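Local structure of glutamate racemase (Francisella tularensis subsp. tularensis, 3OUT) at residues I17-V23 with V248-L253; F149-E154 with C186-I192. The protein belongs to the Asp/Glu/hydantoin racemase family of two-domain alpha/beta enzymes and carries D-glutamic acid in a pocket between its domains. All blocks are in the same frame, centred on the assembly; numbering follows the deposited sequence.

Contact 1. Residues I17-V23 with V248-L253; sequences IGGLTIV and VGEMFL
The ring of F252 slides under the type I beta turn I17-L20, which leads from strand 10-14 into helix 20-29 of the alpha/beta domain built on the six-stranded parallel sheet. Helix 245-253 brings the phenylalanine there: chi1 of -76°, with CG anti to the carbonyl carbon, sends the ring toward the turn, and chi2 near 90° turns a face to it. G18 CA sits over that face in a CH-pi contact, 4.0 Å from the centroid and 10° off the normal. At the ring's CD1-CE1 side, I17 CG2 approaches F252 CE1 to 3.6 Å and also meets V248 CG1. The tightest packing is between L20 and G249, where L20 CD1 lies 3.5 Å from G249 CA, closer than carbon pairs usually come. Further along, L253 CD1 reaches V23 CG1 at 3.7 Å, and both L20 and L253 rest on F236 of strand 234-238; L20, V23 and L253 are all buried. The partly exposed side is looser. T21 has two modelled conformers, and in one of them OG1 lies at the edge of the F252 ring, in its plane, and 3.0 Å from a water oxygen. That water donates a hydrogen bond of 2.7 Å to F252 O.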
# COMPACT_ATOMS: atom_id res chain seq x y z
N ILE B 17 -1.19 -2.28 -17.40
CA ILE B 17 -1.54 -1.80 -18.74
C ILE B 17 -0.84 -2.45 -19.95
O ILE B 17 -1.53 -2.98 -20.87
CB ILE B 17 -1.39 -0.25 -18.90
CG1 ILE B 17 -2.31 0.47 -17.92
CG2 ILE B 17 -1.69 0.18 -20.35
CD1 ILE B 17 -2.24 1.94 -17.92
N GLY B 18 0.50 -2.45 -20.00
CA GLY B 18 1.17 -3.03 -21.19
C GLY B 18 1.20 -4.54 -21.26
O GLY B 18 1.32 -5.15 -22.34
N GLY B 19 1.13 -5.19 -20.12
CA GLY B 19 1.09 -6.67 -20.05
C GLY B 19 -0.16 -7.29 -20.63
O GLY B 19 -0.23 -8.52 -20.73
N LEU B 20 -1.17 -6.48 -20.94
CA LEU B 20 -2.41 -6.97 -21.55
C LEU B 20 -2.12 -7.61 -22.92
O LEU B 20 -2.89 -8.45 -23.38
CB LEU B 20 -3.47 -5.86 -21.65
CG LEU B 20 -4.04 -5.48 -20.29
CD1 LEU B 20 -4.72 -4.14 -20.31
CD2 LEU B 20 -5.02 -6.63 -19.83
N THR B 21 -1.04 -7.20 -23.57
CA THR B 21 -0.66 -7.85 -24.81
C THR B 21 -0.41 -9.35 -24.65
O THR B 21 -0.72 -10.12 -25.57
CB THR B 21 0.55 -7.19 -25.45
OG1 THR B 21 0.19 -5.87 -25.90
CG2 THR B 21 1.04 -8.04 -26.62
N ILE B 22 0.12 -9.77 -23.50
CA ILE B 22 0.37 -11.22 -23.22
C ILE B 22 -0.96 -11.95 -23.16
O ILE B 22 -1.08 -13.11 -23.59
CB ILE B 22 1.15 -11.45 -21.90
CG1 ILE B 22 2.59 -10.98 -22.06
CG2 ILE B 22 1.07 -12.92 -21.44
CD1 ILE B 22 3.52 -12.00 -22.67
N VAL B 23 -2.00 -11.30 -22.62
CA VAL B 23 -3.32 -11.91 -22.60
C VAL B 23 -3.81 -12.17 -24.04
O VAL B 23 -4.28 -13.26 -24.37
CB VAL B 23 -4.31 -11.03 -21.79
CG1 VAL B 23 -5.71 -11.66 -21.82
CG2 VAL B 23 -3.82 -10.92 -20.35
N VAL B 248 -7.04 2.82 -22.54
CA VAL B 248 -5.61 2.58 -22.77
C VAL B 248 -5.33 1.06 -22.66
O VAL B 248 -4.58 0.51 -23.47
CB VAL B 248 -4.71 3.45 -21.88
CG1 VAL B 248 -3.23 3.15 -22.12
CG2 VAL B 248 -4.99 4.92 -22.10
N GLY B 249 -5.96 0.38 -21.71
CA GLY B 249 -5.73 -1.06 -21.58
C GLY B 249 -6.18 -1.83 -22.81
O GLY B 249 -5.52 -2.73 -23.27
N GLU B 250 -7.37 -1.48 -23.32
CA GLU B 250 -7.94 -2.20 -24.45
C GLU B 250 -7.21 -1.88 -25.74
O GLU B 250 -7.26 -2.68 -26.66
CB GLU B 250 -9.46 -1.98 -24.53
CG GLU B 250 -10.15 -2.65 -23.35
CD GLU B 250 -11.67 -2.54 -23.38
OE1 GLU B 250 -12.25 -1.92 -24.32
OE2 GLU B 250 -12.28 -3.07 -22.44
N MSE B 251 -6.47 -0.76 -25.77
CA MSE B 251 -5.51 -0.49 -26.89
C MSE B 251 -4.46 -1.61 -26.98
O MSE B 251 -4.12 -2.05 -28.08
CB MSE B 251 -4.85 0.89 -26.75
CG MSE B 251 -3.91 1.28 -27.88
SE MSE B 251 -2.96 2.95 -27.62
CE MSE B 251 -1.76 2.54 -26.10
N PHE B 252 -4.01 -2.13 -25.83
CA PHE B 252 -3.05 -3.23 -25.79
C PHE B 252 -3.72 -4.56 -25.96
O PHE B 252 -3.16 -5.44 -26.61
CB PHE B 252 -2.27 -3.22 -24.46
CG PHE B 252 -1.21 -2.15 -24.40
CD1 PHE B 252 -1.49 -0.92 -23.86
CD2 PHE B 252 0.04 -2.36 -24.93
CE1 PHE B 252 -0.56 0.08 -23.80
CE2 PHE B 252 1.01 -1.34 -24.87
CZ PHE B 252 0.70 -0.13 -24.32
N LEU B 253 -4.88 -4.73 -25.34
CA LEU B 253 -5.56 -6.06 -25.33
C LEU B 253 -6.17 -6.35 -26.69
O LEU B 253 -6.19 -7.48 -27.13
CB LEU B 253 -6.65 -6.10 -24.27
CG LEU B 253 -7.42 -7.43 -24.13
CD1 LEU B 253 -6.48 -8.59 -23.81
CD2 LEU B 253 -8.47 -7.28 -23.05
O HOH W 1 -1.19 -5.35 -28.51

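Contact 2. Residues F149-E154 with C186-I192; sequences FVSMIE and CTHYPII. With DGL (D-glutamic acid), chain E.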
# COMPACT_ATOMS: atom_id res chain seq x y z
N PHE B 149 8.93 7.27 -22.60
CA PHE B 149 8.06 6.52 -23.50
C PHE B 149 6.76 5.98 -22.85
O PHE B 149 5.69 6.02 -23.47
CB PHE B 149 8.81 5.32 -24.11
CG PHE B 149 9.64 5.61 -25.36
CD1 PHE B 149 9.71 6.86 -25.98
CD2 PHE B 149 10.38 4.57 -25.90
CE1 PHE B 149 10.44 7.03 -27.14
CE2 PHE B 149 11.17 4.75 -27.04
CZ PHE B 149 11.17 5.97 -27.67
N VAL B 150 6.84 5.43 -21.65
CA VAL B 150 5.67 4.85 -21.03
C VAL B 150 4.53 5.85 -20.89
O VAL B 150 3.41 5.60 -21.35
CB VAL B 150 5.99 4.19 -19.67
CG1 VAL B 150 4.74 3.94 -18.85
CG2 VAL B 150 6.78 2.86 -19.88
N SER B 151 4.79 7.00 -20.26
CA SER B 151 3.72 8.00 -20.09
C SER B 151 3.21 8.54 -21.44
O SER B 151 2.02 8.72 -21.64
CB SER B 151 4.19 9.13 -19.20
OG SER B 151 3.09 10.02 -19.01
N MSE B 152 4.14 8.79 -22.36
CA MSE B 152 3.86 9.30 -23.70
C MSE B 152 2.82 8.39 -24.36
O MSE B 152 1.81 8.87 -24.89
CB MSE B 152 5.18 9.33 -24.53
CG MSE B 152 5.00 9.86 -25.87
SE MSE B 152 6.67 9.79 -26.88
CE MSE B 152 6.55 7.86 -27.26
N ILE B 153 3.05 7.09 -24.29
CA ILE B 153 2.20 6.12 -24.95
C ILE B 153 0.85 6.02 -24.23
O ILE B 153 -0.23 5.95 -24.85
CB ILE B 153 2.95 4.75 -25.07
CG1 ILE B 153 4.06 4.89 -26.12
CG2 ILE B 153 2.01 3.59 -25.42
CD1 ILE B 153 5.09 3.76 -26.01
N GLU B 154 0.89 6.05 -22.90
CA GLU B 154 -0.35 5.98 -22.11
C GLU B 154 -1.21 7.22 -22.30
O GLU B 154 -2.43 7.14 -22.15
CB GLU B 154 -0.09 5.70 -20.64
CG GLU B 154 0.47 4.27 -20.42
CD GLU B 154 0.65 3.88 -18.98
OE1 GLU B 154 0.39 4.71 -18.08
OE2 GLU B 154 1.07 2.72 -18.72
N CYS B 186 10.39 -3.16 -23.05
CA CYS B 186 9.28 -2.66 -22.26
C CYS B 186 8.01 -3.00 -23.02
O CYS B 186 7.95 -2.85 -24.24
CB CYS B 186 9.42 -1.17 -22.09
SG CYS B 186 8.03 -0.27 -21.28
N THR B 187 7.00 -3.43 -22.30
CA THR B 187 5.73 -3.83 -22.93
C THR B 187 5.11 -2.76 -23.85
O THR B 187 4.37 -3.10 -24.80
CB THR B 187 4.65 -4.14 -21.86
OG1 THR B 187 4.54 -3.04 -20.95
CG2 THR B 187 4.99 -5.34 -21.09
N HIS B 188 5.35 -1.50 -23.51
CA HIS B 188 4.70 -0.39 -24.21
C HIS B 188 5.31 -0.11 -25.58
O HIS B 188 4.64 0.48 -26.43
CB HIS B 188 4.79 0.87 -23.36
CG HIS B 188 3.90 0.85 -22.17
ND1 HIS B 188 3.82 -0.21 -21.29
CD2 HIS B 188 3.03 1.78 -21.72
CE1 HIS B 188 2.96 0.10 -20.33
NE2 HIS B 188 2.47 1.30 -20.57
N TYR B 189 6.57 -0.49 -25.78
CA TYR B 189 7.33 0.06 -26.92
C TYR B 189 6.89 -0.49 -28.28
O TYR B 189 7.02 0.24 -29.26
CB TYR B 189 8.84 -0.09 -26.73
CG TYR B 189 9.41 0.57 -25.48
CD1 TYR B 189 8.65 1.42 -24.64
CD2 TYR B 189 10.75 0.38 -25.16
CE1 TYR B 189 9.22 1.97 -23.50
CE2 TYR B 189 11.31 0.94 -24.06
CZ TYR B 189 10.56 1.77 -23.25
OH TYR B 189 11.16 2.29 -22.12
N PRO B 190 6.44 -1.76 -28.36
CA PRO B 190 5.96 -2.23 -29.68
C PRO B 190 4.83 -1.38 -30.30
O PRO B 190 4.71 -1.35 -31.53
CB PRO B 190 5.52 -3.67 -29.40
CG PRO B 190 6.40 -4.12 -28.24
CD PRO B 190 6.46 -2.87 -27.38
N ILE B 191 4.03 -0.67 -29.50
CA ILE B 191 3.01 0.27 -30.02
C ILE B 191 3.57 1.30 -30.96
O ILE B 191 2.88 1.69 -31.92
CB ILE B 191 2.33 1.04 -28.82
CG1 ILE B 191 1.50 0.05 -28.01
CG2 ILE B 191 1.48 2.29 -29.28
CD1 ILE B 191 0.17 -0.36 -28.69
N ILE B 192 4.80 1.74 -30.70
CA ILE B 192 5.46 2.77 -31.48
C ILE B 192 6.56 2.21 -32.40
O ILE B 192 7.44 2.95 -32.82
CB ILE B 192 6.01 3.95 -30.61
CG1 ILE B 192 7.10 3.50 -29.62
CG2 ILE B 192 4.83 4.68 -29.88
CD1 ILE B 192 7.92 4.65 -29.03
N DGL E . 4.11 -0.94 -16.92
CA DGL E . 5.44 -0.25 -17.04
C DGL E . 5.73 0.57 -15.81
O DGL E . 5.08 0.33 -14.76
CB DGL E . 6.62 -1.20 -17.21
CG DGL E . 6.48 -2.22 -18.35
CD DGL E . 7.76 -2.97 -18.69
OE1 DGL E . 8.83 -2.62 -18.17
OE2 DGL E . 7.66 -3.91 -19.53
OXT DGL E . 6.65 1.42 -15.82
O HOH W 2 9.61 4.20 -20.81
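H188 and E154 are brought together by matching first torsions: each side chain has CG anti to its own carbonyl carbon, H188 with chi1 -73°, and E154 runs extended beyond CG along the ring edge. H188 NE2 donates to E154 OE2 over 2.7 Å in a fairly straight bond of 163°, close to the ring plane but on the anti side of the carboxylate and somewhat out of its plane. On the other side of the imidazole, ND1 donates to T187 OG1 at 2.9 Å, again near the ring plane, so two bonds fix the rotation of the ring while V150 lies over one face. This loop, a type I turn C186-Y189 running into a short 3-10 segment, follows strand 181-184 of the four-stranded parallel sheet and lines the D-glutamic acid pocket. T187 N hydrogen-bonds ligand OE2 at 2.9 Å, and H188 CE1 lies 3.7 Å from ligand N. C186 SG packs on V150 CG2 at 3.6 Å. Further from the ligand, the Y189 ring is sandwiched between C186 CB and F149 CD2, F149 presenting its edge in a T-shaped pair (planes at 84°). I192 CD1 lies over the centre of the F149 face in a CH-pi contact, 3.7 Å from the centroid. I153 CD1 presses on H188 O at 3.3 Å, and a water links V150 N to Y189 OH.

Overall arrangement
Contacts 1 and 2 lie on the two domains and meet across the cleft, their centres 11 Å apart. Close approaches between them include G18 CA to T187 OG1 at 3.4 Å, V248 CG2 to E154 O at 3.4 Å, F252 CE2 to I191 CG1 at 3.5 Å, and I17 CD1 to E154 OE2 at 3.5 Å. The rings of F252 and H188 also meet, their planes at about 55°; F252 of contact 1 thus packs against the histidine held in contact 2. Contact 2 supplies C186, T187 and H188 to the D-glutamic acid pocket, while S15, Y46, G47, N78 and T79 hydrogen-bond the ligand from the domain of contact 1.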